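Local coordinates for adhesion and penetration protein autotransporter (Haemophilus influenzae, PDB 3SYJ), which is the secreted passenger domain of an autotransporter, a probable serine protease that promotes adherence to and invasion of host cells and mediates bacterial aggregation, at residues A[234-239]-A[250-254]; A[49-54]-A[220-224]; A[150-154]-A[181-186]. One frame throughout, in Å; residues are numbered along the deposited sequence.

Contact 1: A[234-239]-A[250-254]; sequences INGILR and GFQLV
I234 meets V254 at the end of the paired region, its CG1 3.8 Å from CG1 of V254, while the other methyl of V254, CG2, rests 3.4 Å from the carbonyl O of I234. Next along, N235 O accepts from V254 N at 3.0 Å; the CA-H of L253 also leans on this oxygen. The N235 side chain runs alongside L253, OD1 next to CD2, and OD1 is held by the hydroxyl of T134. G236 and L253 form a non-hydrogen-bonded pair in which the backbones come close: CA of G236 lies 3.2 Å from O of Q252. On the strand's other edge, toward strand 221-226, N235 and G236 together face M222, a classic beta bulge. I237 forms the hydrogen-bonded pair with Q252, its N giving to Q252 O at 2.8 Å and its O taking Q252 N at 2.9 Å. A chi1 of 54° sets CG1 of I237 between its own N and carbonyl carbon, where it packs on O and CB of Q252. On the opposite face of the sheet L238 meets the F251 ring obliquely, CB 3.7 Å from CE1; M222 and L196 also touch that ring. R239 N closes the ladder with a bond to G250 O at 2.9 Å. Its aliphatic CD lies beside CG of Q252, and NE reaches on to a salt bridge with D115, a residue whose geometry suggests the aspartate of a Ser-His-Asp triad. The whole is an antiparallel beta hairpin, strands 231-238 and 249-253, within the second barrel of a protease domain consistent with the chymotrypsin-like fold of the PA clan.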
loop_
_atom_site.group_PDB
_atom_site.type_symbol
_atom_site.label_atom_id
_atom_site.label_comp_id
_atom_site.label_asym_id
_atom_site.label_seq_id
_atom_site.Cartn_x
_atom_site.Cartn_y
_atom_site.Cartn_z
ATOM N N ILE A 234 46.207 -28.484 -33.269
ATOM C CA ILE A 234 47.560 -28.852 -32.907
ATOM C C ILE A 234 48.401 -28.707 -34.168
ATOM O O ILE A 234 47.999 -29.158 -35.243
ATOM C CB ILE A 234 47.694 -30.266 -32.284
ATOM C CG1 ILE A 234 49.175 -30.544 -31.997
ATOM C CG2 ILE A 234 47.105 -31.328 -33.192
ATOM C CD1 ILE A 234 49.431 -31.739 -31.130
ATOM N N ASN A 235 49.550 -28.045 -34.045
ATOM C CA ASN A 235 50.381 -27.753 -35.208
ATOM C C ASN A 235 51.630 -28.615 -35.253
ATOM O O ASN A 235 52.088 -28.996 -36.321
ATOM C CB ASN A 235 50.742 -26.266 -35.243
ATOM C CG ASN A 235 51.506 -25.866 -36.501
ATOM O OD1 ASN A 235 51.308 -26.432 -37.582
ATOM N ND2 ASN A 235 52.378 -24.879 -36.361
ATOM N N GLY A 236 52.185 -28.931 -34.092
ATOM C CA GLY A 236 53.395 -29.726 -34.068
ATOM C C GLY A 236 53.727 -30.273 -32.703
ATOM O O GLY A 236 53.056 -29.963 -31.707
ATOM N N ILE A 237 54.765 -31.097 -32.655
ATOM C CA ILE A 237 55.235 -31.651 -31.392
ATOM C C ILE A 237 56.704 -31.297 -31.172
ATOM O O ILE A 237 57.509 -31.326 -32.109
ATOM C CB ILE A 237 55.047 -33.170 -31.360
ATOM C CG1 ILE A 237 55.710 -33.809 -32.585
ATOM C CG2 ILE A 237 53.554 -33.506 -31.326
ATOM C CD1 ILE A 237 55.685 -35.328 -32.560
ATOM N N LEU A 238 57.048 -30.945 -29.938
ATOM C CA LEU A 238 58.394 -30.469 -29.653
ATOM C C LEU A 238 59.408 -31.588 -29.814
ATOM O O LEU A 238 59.251 -32.668 -29.249
ATOM C CB LEU A 238 58.492 -29.830 -28.260
ATOM C CG LEU A 238 59.790 -29.076 -27.935
ATOM C CD1 LEU A 238 59.577 -27.895 -27.004
ATOM C CD2 LEU A 238 60.810 -30.028 -27.345
ATOM N N ARG A 239 60.437 -31.324 -30.610
ATOM C CA ARG A 239 61.547 -32.251 -30.760
ATOM C C ARG A 239 62.881 -31.554 -30.508
ATOM O O ARG A 239 63.600 -31.910 -29.574
ATOM C CB ARG A 239 61.556 -32.871 -32.151
ATOM C CG ARG A 239 62.924 -33.395 -32.526
ATOM C CD ARG A 239 62.834 -34.460 -33.577
ATOM N NE ARG A 239 63.783 -35.531 -33.314
ATOM C CZ ARG A 239 64.997 -35.595 -33.845
ATOM N NH1 ARG A 239 65.405 -34.644 -34.674
ATOM N NH2 ARG A 239 65.800 -36.608 -33.544
ATOM N N GLY A 250 62.886 -26.725 -31.946
ATOM C CA GLY A 250 62.403 -27.270 -33.203
ATOM C C GLY A 250 61.158 -28.111 -32.986
ATOM O O GLY A 250 61.044 -28.816 -31.980
ATOM N N PHE A 251 60.228 -28.036 -33.931
ATOM C CA PHE A 251 58.978 -28.781 -33.851
ATOM C C PHE A 251 58.769 -29.628 -35.083
ATOM O O PHE A 251 58.964 -29.163 -36.203
ATOM C CB PHE A 251 57.794 -27.822 -33.697
ATOM C CG PHE A 251 57.812 -27.064 -32.414
ATOM C CD1 PHE A 251 57.209 -27.585 -31.287
ATOM C CD2 PHE A 251 58.471 -25.846 -32.321
ATOM C CE1 PHE A 251 57.237 -26.900 -30.098
ATOM C CE2 PHE A 251 58.505 -25.150 -31.131
ATOM C CZ PHE A 251 57.889 -25.679 -30.014
ATOM N N GLN A 252 58.371 -30.875 -34.875
ATOM C CA GLN A 252 57.904 -31.704 -35.975
ATOM C C GLN A 252 56.413 -31.431 -36.201
ATOM O O GLN A 252 55.600 -31.626 -35.296
ATOM C CB GLN A 252 58.129 -33.179 -35.655
ATOM C CG GLN A 252 59.590 -33.573 -35.617
ATOM C CD GLN A 252 60.257 -33.412 -36.958
ATOM O OE1 GLN A 252 61.114 -32.552 -37.133
ATOM N NE2 GLN A 252 59.861 -34.232 -37.918
ATOM N N LEU A 253 56.061 -30.961 -37.395
ATOM C CA LEU A 253 54.664 -30.680 -37.716
ATOM C C LEU A 253 53.821 -31.954 -37.622
ATOM O O LEU A 253 54.336 -33.054 -37.797
ATOM C CB LEU A 253 54.542 -30.051 -39.108
ATOM C CG LEU A 253 55.270 -28.716 -39.324
ATOM C CD1 LEU A 253 55.027 -28.201 -40.734
ATOM C CD2 LEU A 253 54.853 -27.669 -38.304
ATOM N N VAL A 254 52.530 -31.811 -37.328
ATOM C CA VAL A 254 51.669 -32.987 -37.192
ATOM C C VAL A 254 51.350 -33.569 -38.560
ATOM O O VAL A 254 51.262 -32.837 -39.548
ATOM C CB VAL A 254 50.361 -32.673 -36.436
ATOM C CG1 VAL A 254 50.660 -32.362 -34.969
ATOM C CG2 VAL A 254 49.619 -31.523 -37.111
#

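Contact 2: A[49-54]-A[220-224]; sequences IDFSVV and SPMFI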
loop_
_atom_site.group_PDB
_atom_site.type_symbol
_atom_site.label_atom_id
_atom_site.label_comp_id
_atom_site.label_asym_id
_atom_site.label_seq_id
_atom_site.Cartn_x
_atom_site.Cartn_y
_atom_site.Cartn_z
ATOM N N ILE A 49 42.818 -21.214 -25.401
ATOM C CA ILE A 49 42.819 -22.627 -25.763
ATOM C C ILE A 49 42.303 -23.524 -24.619
ATOM O O ILE A 49 42.430 -23.190 -23.446
ATOM C CB ILE A 49 44.256 -23.052 -26.172
ATOM C CG1 ILE A 49 44.275 -24.421 -26.846
ATOM C CG2 ILE A 49 45.197 -23.025 -24.972
ATOM C CD1 ILE A 49 45.642 -24.810 -27.373
ATOM N N ASP A 50 41.709 -24.659 -24.962
ATOM C CA ASP A 50 41.289 -25.622 -23.955
ATOM C C ASP A 50 42.403 -26.646 -23.864
ATOM O O ASP A 50 42.558 -27.474 -24.761
ATOM C CB ASP A 50 39.981 -26.291 -24.382
ATOM C CG ASP A 50 39.399 -27.223 -23.312
ATOM O OD1 ASP A 50 40.147 -27.743 -22.453
ATOM O OD2 ASP A 50 38.170 -27.451 -23.346
ATOM N N PHE A 51 43.195 -26.578 -22.798
ATOM C CA PHE A 51 44.352 -27.462 -22.656
ATOM C C PHE A 51 43.970 -28.866 -22.142
ATOM O O PHE A 51 44.835 -29.724 -21.956
ATOM C CB PHE A 51 45.415 -26.837 -21.739
ATOM C CG PHE A 51 46.384 -25.907 -22.446
ATOM C CD1 PHE A 51 47.002 -26.284 -23.640
ATOM C CD2 PHE A 51 46.718 -24.682 -21.880
ATOM C CE1 PHE A 51 47.913 -25.449 -24.269
ATOM C CE2 PHE A 51 47.636 -23.837 -22.504
ATOM C CZ PHE A 51 48.226 -24.216 -23.706
ATOM N N SER A 52 42.683 -29.110 -21.917
ATOM C CA SER A 52 42.256 -30.419 -21.415
ATOM C C SER A 52 42.610 -31.577 -22.374
ATOM O O SER A 52 42.640 -32.735 -21.968
ATOM C CB SER A 52 40.763 -30.419 -21.065
ATOM O OG SER A 52 39.956 -30.441 -22.230
ATOM N N VAL A 53 42.906 -31.253 -23.630
ATOM C CA VAL A 53 43.299 -32.268 -24.613
ATOM C C VAL A 53 44.753 -32.715 -24.443
ATOM O O VAL A 53 45.207 -33.665 -25.093
ATOM C CB VAL A 53 43.125 -31.759 -26.055
ATOM C CG1 VAL A 53 41.714 -31.240 -26.260
ATOM C CG2 VAL A 53 44.151 -30.674 -26.359
ATOM N N VAL A 54 45.482 -32.019 -23.577
ATOM C CA VAL A 54 46.865 -32.374 -23.274
ATOM C C VAL A 54 46.942 -33.309 -22.071
ATOM O O VAL A 54 46.299 -33.073 -21.040
ATOM C CB VAL A 54 47.718 -31.121 -22.985
ATOM C CG1 VAL A 54 49.141 -31.522 -22.585
ATOM C CG2 VAL A 54 47.720 -30.197 -24.195
ATOM N N SER A 220 55.892 -32.917 -26.252
ATOM C CA SER A 220 54.869 -31.955 -25.839
ATOM C C SER A 220 54.326 -31.207 -27.053
ATOM O O SER A 220 55.047 -31.002 -28.027
ATOM C CB SER A 220 55.424 -30.966 -24.801
ATOM O OG SER A 220 56.197 -29.955 -25.430
ATOM N N PRO A 221 53.054 -30.788 -26.990
ATOM C CA PRO A 221 52.356 -30.249 -28.155
ATOM C C PRO A 221 52.512 -28.745 -28.322
ATOM O O PRO A 221 52.699 -28.006 -27.361
ATOM C CB PRO A 221 50.884 -30.539 -27.839
ATOM C CG PRO A 221 50.834 -30.914 -26.378
ATOM C CD PRO A 221 52.194 -30.763 -25.796
ATOM N N MET A 222 52.389 -28.298 -29.560
ATOM C CA MET A 222 52.406 -26.886 -29.875
ATOM C C MET A 222 51.162 -26.645 -30.721
ATOM O O MET A 222 50.879 -27.408 -31.643
ATOM C CB MET A 222 53.707 -26.556 -30.615
ATOM C CG MET A 222 53.834 -25.152 -31.155
ATOM S SD MET A 222 53.604 -25.068 -32.936
ATOM C CE MET A 222 51.977 -24.385 -32.981
ATOM N N PHE A 223 50.400 -25.609 -30.380
ATOM C CA PHE A 223 49.102 -25.364 -31.000
ATOM C C PHE A 223 49.081 -24.041 -31.737
ATOM O O PHE A 223 49.732 -23.084 -31.326
ATOM C CB PHE A 223 48.004 -25.337 -29.934
ATOM C CG PHE A 223 47.931 -26.580 -29.105
ATOM C CD1 PHE A 223 47.073 -27.610 -29.455
ATOM C CD2 PHE A 223 48.719 -26.720 -27.974
ATOM C CE1 PHE A 223 47.001 -28.768 -28.690
ATOM C CE2 PHE A 223 48.652 -27.870 -27.201
ATOM C CZ PHE A 223 47.786 -28.898 -27.564
ATOM N N ILE A 224 48.318 -23.977 -32.822
ATOM C CA ILE A 224 48.200 -22.738 -33.572
ATOM C C ILE A 224 46.735 -22.386 -33.788
ATOM O O ILE A 224 45.895 -23.267 -33.996
ATOM C CB ILE A 224 48.984 -22.798 -34.912
ATOM C CG1 ILE A 224 49.212 -21.388 -35.482
ATOM C CG2 ILE A 224 48.300 -23.736 -35.917
ATOM C CD1 ILE A 224 50.162 -21.351 -36.663
#
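No backbone hydrogen bond joins loop 49-54 to segment 220-224; the chains stay a full side-chain layer apart, 8.6 Å between CA of I49 and CA of F223 and 7.6 Å between CA of V54 and CA of P221. F223 fills that layer. I49 lies over one face of its ring, CD1 being 3.4 Å from CG of F223 and offset toward the rim, a CH-pi contact 28° off the ring normal. The reach comes from an extended isoleucine, with CG1 anti to the backbone N (chi1 -168°) and CD1 continuing outward, so that the other branch, CG2, is left over the centre of the F51 ring. I49 therefore touches both aromatic rings. F51 turns its edge to the face of F223 in an offset edge-to-face pair, planes 64° apart and ring centroids 5.9 Å apart, with CE1 of F51 3.9 Å from CE2 of F223. V54 comes in at the rim of F223, near the ring plane, CG2 3.6 Å from CZ; the same methyl lies 3.9 Å from CG of P221, so it spans two strand residues. CG2 of V53 brushes CE1 of F223 more loosely. The loop keeps its shape through an Asx turn: OD1 of D50 takes both the N and the hydroxyl of S52 from the same face of the carboxylate, and V54 N bonds to F51 O. D50 OD2 also forms a salt bridge with R476, which lies in the beta-helix, so the turn ties the protease domain to the solenoid. The apolar cluster itself, with V152, I154 and W232 beside it, is core packing of a chymotrypsin-like protease domain, on the strand that follows the predicted nucleophile S218.

Contact 3: A[150-154]-A[181-186]; sequences ERVRI and GNTHNQ
R153 and G181 form an antiparallel hydrogen-bonded pair, and V152 with N182 the non-hydrogen-bonded pair beside it. R153 N meets G181 O at 3.2 Å, whereas the return bond from G181 N to R153 O is weak at 3.4 Å. T183 N adds a third bond across the segments, to R151 O at 3.0 Å. The pairing forms an edge of the antiparallel sheet of the second barrel, as in chymotrypsin-like proteases, with 179-182 outermost within this chain and 151-155 backed by 221-226. V152 packs over the backbone, CB 3.4 Å from G181 O. T183 lies across the other strand: its CG2 is 3.4 Å from C of V152 and also touches CB of R153. A chi1 of 69° puts OG1 of T183 between its N and carbonyl carbon, 3.6 Å from CD of R151, and lets it donate to H184 O in the carbonyl plane, on a lone pair. N182 presses CB against R151 O; its amide turns back, ND2 giving to T183 O at 3.0 Å while OD1 accepts from L209 N. The guanidinium of R153 leads away from G181 to a salt bridge with D217, and NH2 also bonds S220 OG.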
loop_
_atom_site.group_PDB
_atom_site.type_symbol
_atom_site.label_atom_id
_atom_site.label_comp_id
_atom_site.label_asym_id
_atom_site.label_seq_id
_atom_site.Cartn_x
_atom_site.Cartn_y
_atom_site.Cartn_z
ATOM N N GLU A 150 47.484 -16.425 -33.073
ATOM C CA GLU A 150 47.902 -16.938 -31.776
ATOM C C GLU A 150 48.592 -18.295 -31.899
ATOM O O GLU A 150 48.269 -19.099 -32.779
ATOM C CB GLU A 150 46.704 -17.018 -30.832
ATOM C CG GLU A 150 45.913 -15.718 -30.731
ATOM C CD GLU A 150 46.500 -14.721 -29.748
ATOM O OE1 GLU A 150 47.592 -14.987 -29.200
ATOM O OE2 GLU A 150 45.863 -13.670 -29.511
ATOM N N ARG A 151 49.562 -18.536 -31.024
ATOM C CA ARG A 151 50.291 -19.796 -31.007
ATOM C C ARG A 151 50.733 -20.067 -29.572
ATOM O O ARG A 151 51.237 -19.163 -28.906
ATOM C CB ARG A 151 51.506 -19.740 -31.944
ATOM C CG ARG A 151 51.616 -20.958 -32.845
ATOM C CD ARG A 151 53.035 -21.300 -33.256
ATOM N NE ARG A 151 53.483 -20.641 -34.476
ATOM C CZ ARG A 151 53.959 -21.271 -35.553
ATOM N NH1 ARG A 151 54.043 -22.589 -35.587
ATOM N NH2 ARG A 151 54.360 -20.573 -36.602
ATOM N N VAL A 152 50.541 -21.296 -29.089
ATOM C CA VAL A 152 50.910 -21.639 -27.712
ATOM C C VAL A 152 51.547 -23.031 -27.599
ATOM O O VAL A 152 51.426 -23.853 -28.510
ATOM C CB VAL A 152 49.696 -21.581 -26.765
ATOM C CG1 VAL A 152 49.054 -20.207 -26.794
ATOM C CG2 VAL A 152 48.680 -22.640 -27.146
ATOM N N ARG A 153 52.231 -23.284 -26.484
ATOM C CA ARG A 153 52.792 -24.607 -26.193
ATOM C C ARG A 153 52.687 -24.914 -24.702
ATOM O O ARG A 153 52.389 -24.040 -23.887
ATOM C CB ARG A 153 54.253 -24.732 -26.660
ATOM C CG ARG A 153 55.278 -23.942 -25.827
ATOM C CD ARG A 153 56.696 -24.523 -25.964
ATOM N NE ARG A 153 56.755 -25.894 -25.449
ATOM C CZ ARG A 153 57.002 -26.219 -24.181
ATOM N NH1 ARG A 153 57.251 -25.274 -23.279
ATOM N NH2 ARG A 153 57.016 -27.500 -23.813
ATOM N N ILE A 154 52.936 -26.161 -24.340
ATOM C CA ILE A 154 52.736 -26.578 -22.969
ATOM C C ILE A 154 53.528 -27.848 -22.744
ATOM O O ILE A 154 53.623 -28.687 -23.639
ATOM C CB ILE A 154 51.237 -26.828 -22.696
ATOM C CG1 ILE A 154 51.022 -27.318 -21.255
ATOM C CG2 ILE A 154 50.674 -27.818 -23.713
ATOM C CD1 ILE A 154 49.566 -27.478 -20.857
ATOM N N GLY A 181 52.519 -21.179 -22.096
ATOM C CA GLY A 181 52.398 -19.771 -22.452
ATOM C C GLY A 181 52.282 -19.720 -23.959
ATOM O O GLY A 181 52.139 -20.766 -24.585
ATOM N N ASN A 182 52.333 -18.541 -24.562
ATOM C CA ASN A 182 52.449 -18.512 -26.019
ATOM C C ASN A 182 53.842 -18.983 -26.437
ATOM O O ASN A 182 54.756 -19.028 -25.611
ATOM C CB ASN A 182 52.091 -17.148 -26.621
ATOM C CG ASN A 182 52.941 -16.016 -26.081
ATOM O OD1 ASN A 182 52.604 -15.398 -25.075
ATOM N ND2 ASN A 182 54.038 -15.717 -26.772
ATOM N N THR A 183 54.007 -19.372 -27.696
ATOM C CA THR A 183 55.324 -19.801 -28.162
ATOM C C THR A 183 56.219 -18.597 -28.426
ATOM O O THR A 183 55.753 -17.455 -28.459
ATOM C CB THR A 183 55.237 -20.622 -29.457
ATOM O OG1 THR A 183 54.828 -19.776 -30.543
ATOM C CG2 THR A 183 54.244 -21.752 -29.292
ATOM N N HIS A 184 57.504 -18.858 -28.623
ATOM C CA HIS A 184 58.418 -17.815 -29.060
ATOM C C HIS A 184 58.088 -17.426 -30.494
ATOM O O HIS A 184 57.171 -17.986 -31.105
ATOM C CB HIS A 184 59.873 -18.279 -28.944
ATOM C CG HIS A 184 60.446 -18.113 -27.571
ATOM N ND1 HIS A 184 60.888 -16.898 -27.093
ATOM C CD2 HIS A 184 60.626 -19.001 -26.565
ATOM C CE1 HIS A 184 61.324 -17.046 -25.855
ATOM N NE2 HIS A 184 61.176 -18.311 -25.511
ATOM N N ASN A 185 58.843 -16.470 -31.024
ATOM C CA ASN A 185 58.636 -15.969 -32.379
ATOM C C ASN A 185 59.004 -16.987 -33.443
ATOM O O ASN A 185 59.813 -17.888 -33.210
ATOM C CB ASN A 185 59.475 -14.717 -32.611
ATOM C CG ASN A 185 59.034 -13.552 -31.756
ATOM O OD1 ASN A 185 57.871 -13.445 -31.375
ATOM N ND2 ASN A 185 59.963 -12.659 -31.466
ATOM N N GLN A 186 58.411 -16.809 -34.619
ATOM C CA GLN A 186 58.699 -17.625 -35.789
ATOM C C GLN A 186 60.153 -17.456 -36.222
ATOM O O GLN A 186 60.629 -16.338 -36.411
ATOM C CB GLN A 186 57.756 -17.239 -36.927
ATOM C CG GLN A 186 58.002 -17.980 -38.223
ATOM C CD GLN A 186 57.708 -19.466 -38.119
ATOM O OE1 GLN A 186 58.619 -20.270 -37.914
ATOM N NE2 GLN A 186 56.435 -19.840 -38.266
#

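All three contacts reach the same antiparallel sheet, their centres 11 to 12 Å apart. Strand 221-226 is the middle element: M222 N lies 2.8 Å from G236 O of contact 1, and F223 N lies 2.8 Å from V152 O of contact 3. Contact 2 packs one face of this strand against loop 49-54; from its other face M222 reaches F251 of contact 1 and R151 of contact 3. Along the chain, contact 3 is nested within the loop that contact 2 closes, and contact 1 follows. Around S218, the active-site serine by similarity, the side chains of L238, R153 and P221 lie about 4, 9 and 10 Å from its own.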